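Local coordinates for protein kappa-carrageenase (Pseudoalteromonas carrageenovora, PDB 1DYP) that cleaves the beta-1,4 linkages between D-galactose 4-sulfate and 3,6-anhydro-D-galactose inside kappa-carrageenan chains, through its family 16 glycoside hydrolase catalytic domain, at residues Q239-N243 with Q244-S248; K216-L219 with Y220-R223. The protein carries 1 engineered substitution. All blocks are in the same frame, centred on the assembly; numbering follows the deposited sequence.

This chain is the catalytic domain, a beta sandwich of glycoside hydrolase family 16, and the two contacts lie in series along it. Interaction 2 (216-223) comes first, where strand 211-217 runs out and the chain folds back on itself as a tight loop before strand 225-233; it brings side chains against strands 133-139 and 151-162, near the catalytic residues. Strand 225-233 then lies between strands 75-95 and 113-120. Beyond it the chain turns into interaction 1 (239-248), a two-stranded hairpin fastened to the link between strands 54-70 and 75-95. The contacts neither nest nor cross. The centres of interaction 1 and interaction 2 are about 27 Å apart.

Interaction 1 of 2, residues Q239-N243 with Q244-S248; sequences QWKCN and QFYPS
Trp240 and Phe245 face one another across a beta hairpin and form a T-shaped aromatic pair: CE3 of Trp240 stands over the centre of the Phe245 ring, the planes at 74° and the centroids of the Trp240 six-membered ring and the Phe245 ring 5.0 Å apart. With CG anti to the backbone N (chi1 169°), the indole lies over the turn, one face against the Asn243-Gln244 peptide. Cys242 and Asn243 make the two-residue turn, both left-handed in backbone, as in type I'. Around it, Lys241 N reaches Gln244 O at 3.0 Å, and Gln239 and Tyr246 exchange two backbone bonds.

The side chains of Lys241, Gln244 and Tyr246 share the other face. CG of Lys241 sits between its backbone N and carbonyl carbon (chi1 53°), and the extended chain beyond crosses the Tyr246 ring at about a right angle, CE 3.5 Å and NZ 4.6 Å from the ring centroid over the face, the latter in a cation-pi contact. Gln244 NE2 approaches the opposite face near the rim, while a water joins Gln244 OE1 to Cys242 O.

Cys242 is disulfide-bonded to Cys72, Tyr246 OH bonds to Asp70 and Cys72, and Gln244 to Trp69 and Gly71, so the hairpin is pinned to the end of strand 54-70 and the loop after it. Pro247 leans on Tyr80 and Tyr83 of strand 75-95, and Phe245 touches Arg234, a substrate-recognition residue.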
ATOM      1  N   GLN A 239     -18.126   0.078  -0.554  1.00  7.44           N
ATOM      2  CA  GLN A 239     -18.722  -1.052  -1.246  1.00  7.96           C
ATOM      3  C   GLN A 239     -17.668  -1.330  -2.306  1.00  8.45           C
ATOM      4  O   GLN A 239     -16.906  -0.435  -2.674  1.00  8.30           O
ATOM      5  CB  GLN A 239     -20.036  -0.677  -1.933  1.00  7.69           C
ATOM      6  CG  GLN A 239     -21.129  -0.175  -1.008  1.00  8.00           C
ATOM      7  CD  GLN A 239     -21.569  -1.200   0.026  1.00  7.63           C
ATOM      8  OE1 GLN A 239     -21.164  -2.366  -0.012  1.00  7.99           O
ATOM      9  NE2 GLN A 239     -22.413  -0.766   0.955  1.00  8.15           N
ATOM     10  N   TRP A 240     -17.609  -2.562  -2.790  1.00  8.98           N
ATOM     11  CA  TRP A 240     -16.632  -2.910  -3.805  1.00  9.96           C
ATOM     12  C   TRP A 240     -17.319  -3.609  -4.963  1.00  9.65           C
ATOM     13  O   TRP A 240     -17.955  -4.648  -4.789  1.00  9.53           O
ATOM     14  CB  TRP A 240     -15.542  -3.801  -3.205  1.00 11.12           C
ATOM     15  CG  TRP A 240     -14.643  -4.416  -4.228  1.00 12.90           C
ATOM     16  CD1 TRP A 240     -14.848  -5.590  -4.900  1.00 13.45           C
ATOM     17  CD2 TRP A 240     -13.416  -3.878  -4.725  1.00 13.68           C
ATOM     18  NE1 TRP A 240     -13.823  -5.813  -5.783  1.00 14.27           N
ATOM     19  CE2 TRP A 240     -12.930  -4.777  -5.699  1.00 13.75           C
ATOM     20  CE3 TRP A 240     -12.680  -2.721  -4.444  1.00 13.74           C
ATOM     21  CZ2 TRP A 240     -11.737  -4.557  -6.395  1.00 14.47           C
ATOM     22  CZ3 TRP A 240     -11.495  -2.500  -5.135  1.00 14.30           C
ATOM     23  CH2 TRP A 240     -11.035  -3.415  -6.100  1.00 14.43           C
ATOM     24  N   LYS A 241     -17.191  -3.022  -6.146  1.00  9.48           N
ATOM     25  CA  LYS A 241     -17.805  -3.571  -7.343  1.00  9.42           C
ATOM     26  C   LYS A 241     -17.110  -3.006  -8.574  1.00  9.83           C
ATOM     27  O   LYS A 241     -16.548  -1.911  -8.531  1.00  9.27           O
ATOM     28  CB  LYS A 241     -19.296  -3.219  -7.373  1.00  9.22           C
ATOM     29  CG  LYS A 241     -19.592  -1.729  -7.210  1.00  8.48           C
ATOM     30  CD  LYS A 241     -21.084  -1.461  -7.321  1.00  8.01           C
ATOM     31  CE  LYS A 241     -21.398   0.026  -7.247  1.00  7.99           C
ATOM     32  NZ  LYS A 241     -22.856   0.276  -7.459  1.00  7.47           N
ATOM     33  N   CYS A 242     -17.151  -3.759  -9.667  1.00 10.17           N
ATOM     34  CA  CYS A 242     -16.525  -3.347 -10.920  1.00 10.95           C
ATOM     35  C   CYS A 242     -15.071  -2.938 -10.698  1.00 11.30           C
ATOM     36  O   CYS A 242     -14.596  -1.938 -11.239  1.00 11.39           O
ATOM     37  CB  CYS A 242     -17.325  -2.205 -11.562  1.00 11.02           C
ATOM     38  SG  CYS A 242     -19.123  -2.509 -11.496  1.00 11.78           S
ATOM     39  N   ASN A 243     -14.388  -3.728  -9.876  1.00 11.59           N
ATOM     40  CA  ASN A 243     -12.976  -3.541  -9.560  1.00 12.00           C
ATOM     41  C   ASN A 243     -12.580  -2.205  -8.939  1.00 11.61           C
ATOM     42  O   ASN A 243     -11.478  -1.704  -9.177  1.00 12.06           O
ATOM     43  CB  ASN A 243     -12.142  -3.803 -10.816  1.00 12.91           C
ATOM     44  CG  ASN A 243     -12.298  -5.224 -11.323  1.00 13.75           C
ATOM     45  OD1 ASN A 243     -12.130  -6.183 -10.567  1.00 14.67           O
ATOM     46  ND2 ASN A 243     -12.620  -5.369 -12.602  1.00 14.79           N
ATOM     47  N   GLN A 244     -13.468  -1.642  -8.127  1.00 10.77           N
ATOM     48  CA  GLN A 244     -13.180  -0.372  -7.471  1.00 10.06           C
ATOM     49  C   GLN A 244     -14.098  -0.156  -6.282  1.00  9.74           C
ATOM     50  O   GLN A 244     -15.104  -0.851  -6.124  1.00  9.55           O
ATOM     51  CB  GLN A 244     -13.378   0.787  -8.445  1.00  9.93           C
ATOM     52  CG  GLN A 244     -14.848   1.041  -8.754  1.00  9.57           C
ATOM     53  CD  GLN A 244     -15.080   2.311  -9.536  1.00  9.47           C
ATOM     54  OE1 GLN A 244     -14.815   2.373 -10.733  1.00  9.38           O
ATOM     55  NE2 GLN A 244     -15.577   3.342  -8.857  1.00  9.24           N
ATOM     56  N   PHE A 245     -13.751   0.819  -5.451  1.00  9.33           N
ATOM     57  CA  PHE A 245     -14.560   1.149  -4.291  1.00  9.04           C
ATOM     58  C   PHE A 245     -15.606   2.188  -4.650  1.00  8.97           C
ATOM     59  O   PHE A 245     -15.435   2.981  -5.578  1.00  8.80           O
ATOM     60  CB  PHE A 245     -13.699   1.725  -3.161  1.00  9.24           C
ATOM     61  CG  PHE A 245     -12.894   0.702  -2.419  1.00  9.25           C
ATOM     62  CD1 PHE A 245     -13.519  -0.283  -1.663  1.00  9.43           C
ATOM     63  CD2 PHE A 245     -11.502   0.736  -2.460  1.00  9.68           C
ATOM     64  CE1 PHE A 245     -12.772  -1.221  -0.954  1.00  9.37           C
ATOM     65  CE2 PHE A 245     -10.744  -0.198  -1.757  1.00  9.47           C
ATOM     66  CZ  PHE A 245     -11.381  -1.179  -1.002  1.00  9.60           C
ATOM     67  N   TYR A 246     -16.696   2.155  -3.895  1.00  8.53           N
ATOM     68  CA  TYR A 246     -17.789   3.101  -4.017  1.00  8.46           C
ATOM     69  C   TYR A 246     -18.128   3.431  -2.572  1.00  8.46           C
ATOM     70  O   TYR A 246     -17.892   2.624  -1.675  1.00  8.11           O
ATOM     71  CB  TYR A 246     -19.007   2.477  -4.698  1.00  8.14           C
ATOM     72  CG  TYR A 246     -18.908   2.423  -6.205  1.00  7.96           C
ATOM     73  CD1 TYR A 246     -18.192   1.414  -6.840  1.00  8.01           C
ATOM     74  CD2 TYR A 246     -19.520   3.398  -6.993  1.00  8.01           C
ATOM     75  CE1 TYR A 246     -18.086   1.375  -8.228  1.00  7.80           C
ATOM     76  CE2 TYR A 246     -19.421   3.371  -8.381  1.00  7.87           C
ATOM     77  CZ  TYR A 246     -18.703   2.355  -8.991  1.00  8.06           C
ATOM     78  OH  TYR A 246     -18.609   2.314 -10.363  1.00  8.02           O
ATOM     79  N   PRO A 247     -18.658   4.631  -2.317  1.00  8.73           N
ATOM     80  CA  PRO A 247     -18.990   4.955  -0.931  1.00  9.11           C
ATOM     81  C   PRO A 247     -20.237   4.202  -0.481  1.00  9.33           C
ATOM     82  O   PRO A 247     -21.094   3.865  -1.299  1.00  9.71           O
ATOM     83  CB  PRO A 247     -19.205   6.466  -0.971  1.00  9.23           C
ATOM     84  CG  PRO A 247     -19.720   6.698  -2.358  1.00  9.71           C
ATOM     85  CD  PRO A 247     -18.873   5.787  -3.207  1.00  9.04           C
ATOM     86  N   SER A 248     -20.325   3.915   0.813  1.00  9.24           N
ATOM     87  CA  SER A 248     -21.503   3.239   1.346  1.00  9.31           C
ATOM     88  C   SER A 248     -22.358   4.340   1.961  1.00  9.47           C
ATOM     89  O   SER A 248     -22.020   5.519   1.855  1.00  9.54           O
ATOM     90  CB  SER A 248     -21.121   2.236   2.430  1.00  9.19           C
ATOM     91  OG  SER A 248     -20.724   2.911   3.611  1.00  9.02           O
TER
HETATM   92  O   HOH W   1     -13.372   0.531 -11.976  1.00 15.43           O

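Interaction 2 of 2, residues K216-L219 with Y220-R223; sequences KDNL and YWHR
An inverse gamma turn centred on Asn218 ends strand 211-217 and starts a compact loop beside the active site, in which the Asn218 amide bonds both the N-H and the C=O of Trp221. Asn218 OD1 accepts Trp221 N at 2.8 Å, the donor lying in the carbonyl plane although the N-H points off line (135°). On the other side of the amide, Asn218 ND2 gives a straighter bond to Trp221 O at 3.0 Å, coming from above that carbonyl's plane, and is also bonded to Thr200 O. A chi1 of -172° sets CG beside its own carbonyl carbon, on the side of the residues that follow, where both bonds can form.

The His222 ring stacks on this amide, the two planes 6° apart and the side chains running in opposite directions, with Asn218 OD1 over one face toward the rim. A water joins Leu219 O to His222 ND1, and His222 NE2 is bonded to Lys201 O. Leu219 lays CB over the centre of the Tyr220 ring, 3.6 Å from its centroid, a CH-pi contact between consecutive residues. The rim of the Trp221 indole comes up to the turn itself, CZ3 lying 3.6 Å from Asp217 O. Farther along, Trp221 NE1 is bonded to His157 O, and the indole packs on strands 133-139 and 151-162, about 5 Å from the side chain of the nucleophile Glu137.

With an alanine here instead of Asn218, Trp221 N would probably be left without OD1, the carbonyls of Trp221 and Thr200 without ND2, and the His222 ring without its stacked amide. A flipped amide would set its oxygen against the two carbonyls, so the bonds fix its rotation and are likely to steady the backbone at Trp221.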
ATOM      1  N   LYS A 216       5.903 -15.769  -2.959  1.00  6.54           N
ATOM      2  CA  LYS A 216       5.327 -15.996  -4.275  1.00  6.97           C
ATOM      3  C   LYS A 216       6.446 -15.894  -5.289  1.00  7.24           C
ATOM      4  O   LYS A 216       7.502 -15.333  -5.004  1.00  7.43           O
ATOM      5  CB  LYS A 216       4.297 -14.914  -4.614  1.00  6.92           C
ATOM      6  CG  LYS A 216       3.109 -14.811  -3.679  1.00  7.04           C
ATOM      7  CD  LYS A 216       2.226 -16.038  -3.755  1.00  7.23           C
ATOM      8  CE  LYS A 216       0.977 -15.840  -2.912  1.00  7.29           C
ATOM      9  NZ  LYS A 216       0.186 -17.097  -2.756  1.00  7.54           N
ATOM     10  N   ASP A 217       6.226 -16.442  -6.474  1.00  7.76           N
ATOM     11  CA  ASP A 217       7.228 -16.321  -7.515  1.00  8.21           C
ATOM     12  C   ASP A 217       6.996 -14.957  -8.139  1.00  8.32           C
ATOM     13  O   ASP A 217       5.850 -14.518  -8.286  1.00  8.21           O
ATOM     14  CB  ASP A 217       7.063 -17.429  -8.546  1.00  9.06           C
ATOM     15  CG  ASP A 217       7.560 -18.757  -8.034  1.00 10.02           C
ATOM     16  OD1 ASP A 217       8.782 -18.870  -7.805  1.00 11.56           O
ATOM     17  OD2 ASP A 217       6.737 -19.677  -7.856  1.00 11.27           O
ATOM     18  N   ASN A 218       8.074 -14.264  -8.481  1.00  8.24           N
ATOM     19  CA  ASN A 218       7.920 -12.948  -9.074  1.00  8.26           C
ATOM     20  C   ASN A 218       7.661 -13.097 -10.561  1.00  8.48           C
ATOM     21  O   ASN A 218       8.583 -13.028 -11.376  1.00  8.46           O
ATOM     22  CB  ASN A 218       9.164 -12.093  -8.856  1.00  8.24           C
ATOM     23  CG  ASN A 218       8.946 -10.663  -9.283  1.00  8.37           C
ATOM     24  OD1 ASN A 218       7.984 -10.366  -9.991  1.00  8.45           O
ATOM     25  ND2 ASN A 218       9.833  -9.770  -8.867  1.00  8.15           N
ATOM     26  N   LEU A 219       6.396 -13.302 -10.901  1.00  8.52           N
ATOM     27  CA  LEU A 219       5.987 -13.482 -12.283  1.00  8.89           C
ATOM     28  C   LEU A 219       5.724 -12.171 -12.999  1.00  8.74           C
ATOM     29  O   LEU A 219       6.125 -11.994 -14.153  1.00  8.87           O
ATOM     30  CB  LEU A 219       4.711 -14.322 -12.342  1.00  9.10           C
ATOM     31  CG  LEU A 219       4.721 -15.688 -11.655  1.00  9.49           C
ATOM     32  CD1 LEU A 219       3.318 -16.270 -11.675  1.00  9.76           C
ATOM     33  CD2 LEU A 219       5.704 -16.611 -12.353  1.00  9.61           C
ATOM     34  N   TYR A 220       5.057 -11.252 -12.309  1.00  8.67           N
ATOM     35  CA  TYR A 220       4.667  -9.984 -12.917  1.00  8.50           C
ATOM     36  C   TYR A 220       5.020  -8.729 -12.130  1.00  8.29           C
ATOM     37  O   TYR A 220       4.339  -7.715 -12.259  1.00  8.16           O
ATOM     38  CB  TYR A 220       3.153  -9.998 -13.141  1.00  8.83           C
ATOM     39  CG  TYR A 220       2.631 -11.302 -13.697  1.00  9.07           C
ATOM     40  CD1 TYR A 220       3.041 -11.759 -14.947  1.00  9.20           C
ATOM     41  CD2 TYR A 220       1.733 -12.087 -12.970  1.00  9.27           C
ATOM     42  CE1 TYR A 220       2.572 -12.960 -15.462  1.00  9.54           C
ATOM     43  CE2 TYR A 220       1.257 -13.295 -13.480  1.00  9.70           C
ATOM     44  CZ  TYR A 220       1.682 -13.723 -14.727  1.00  9.73           C
ATOM     45  OH  TYR A 220       1.216 -14.907 -15.252  1.00 10.28           O
ATOM     46  N   TRP A 221       6.085  -8.777 -11.340  1.00  8.00           N
ATOM     47  CA  TRP A 221       6.449  -7.618 -10.540  1.00  7.98           C
ATOM     48  C   TRP A 221       7.894  -7.174 -10.741  1.00  8.24           C
ATOM     49  O   TRP A 221       8.691  -7.130  -9.802  1.00  8.15           O
ATOM     50  CB  TRP A 221       6.133  -7.927  -9.070  1.00  7.41           C
ATOM     51  CG  TRP A 221       4.670  -8.234  -8.913  1.00  6.82           C
ATOM     52  CD1 TRP A 221       3.655  -7.326  -8.796  1.00  6.82           C
ATOM     53  CD2 TRP A 221       4.041  -9.517  -9.047  1.00  6.79           C
ATOM     54  NE1 TRP A 221       2.436  -7.960  -8.867  1.00  6.63           N
ATOM     55  CE2 TRP A 221       2.645  -9.305  -9.022  1.00  6.66           C
ATOM     56  CE3 TRP A 221       4.525 -10.826  -9.194  1.00  6.44           C
ATOM     57  CZ2 TRP A 221       1.724 -10.352  -9.141  1.00  6.72           C
ATOM     58  CZ3 TRP A 221       3.608 -11.869  -9.311  1.00  6.63           C
ATOM     59  CH2 TRP A 221       2.223 -11.624  -9.284  1.00  6.62           C
ATOM     60  N   HIS A 222       8.219  -6.838 -11.987  1.00  8.53           N
ATOM     61  CA  HIS A 222       9.562  -6.388 -12.337  1.00  8.89           C
ATOM     62  C   HIS A 222       9.569  -4.933 -12.799  1.00  8.99           C
ATOM     63  O   HIS A 222      10.623  -4.379 -13.124  1.00  9.20           O
ATOM     64  CB  HIS A 222      10.155  -7.275 -13.438  1.00  9.09           C
ATOM     65  CG  HIS A 222      10.172  -8.732 -13.096  1.00  9.37           C
ATOM     66  ND1 HIS A 222       9.152  -9.589 -13.446  1.00  9.63           N
ATOM     67  CD2 HIS A 222      11.072  -9.476 -12.410  1.00  9.44           C
ATOM     68  CE1 HIS A 222       9.422 -10.799 -12.990  1.00  9.55           C
ATOM     69  NE2 HIS A 222      10.580 -10.758 -12.356  1.00  9.66           N
ATOM     70  N   ARG A 223       8.393  -4.316 -12.834  1.00  8.93           N
ATOM     71  CA  ARG A 223       8.286  -2.923 -13.246  1.00  8.83           C
ATOM     72  C   ARG A 223       8.790  -1.991 -12.154  1.00  8.81           C
ATOM     73  O   ARG A 223       8.960  -2.397 -11.003  1.00  8.76           O
ATOM     74  CB  ARG A 223       6.832  -2.569 -13.577  1.00  9.05           C
ATOM     75  CG  ARG A 223       6.329  -3.159 -14.881  1.00  9.16           C
ATOM     76  CD  ARG A 223       4.861  -2.842 -15.101  1.00  9.05           C
ATOM     77  NE  ARG A 223       4.598  -1.405 -15.169  1.00  9.58           N
ATOM     78  CZ  ARG A 223       4.926  -0.623 -16.192  1.00  9.57           C
ATOM     79  NH1 ARG A 223       5.539  -1.128 -17.255  1.00  9.86           N
ATOM     80  NH2 ARG A 223       4.629   0.670 -16.156  1.00  9.83           N
TER
HETATM   81  O   HOH W   2       6.996  -9.927 -15.697  1.00 23.58           O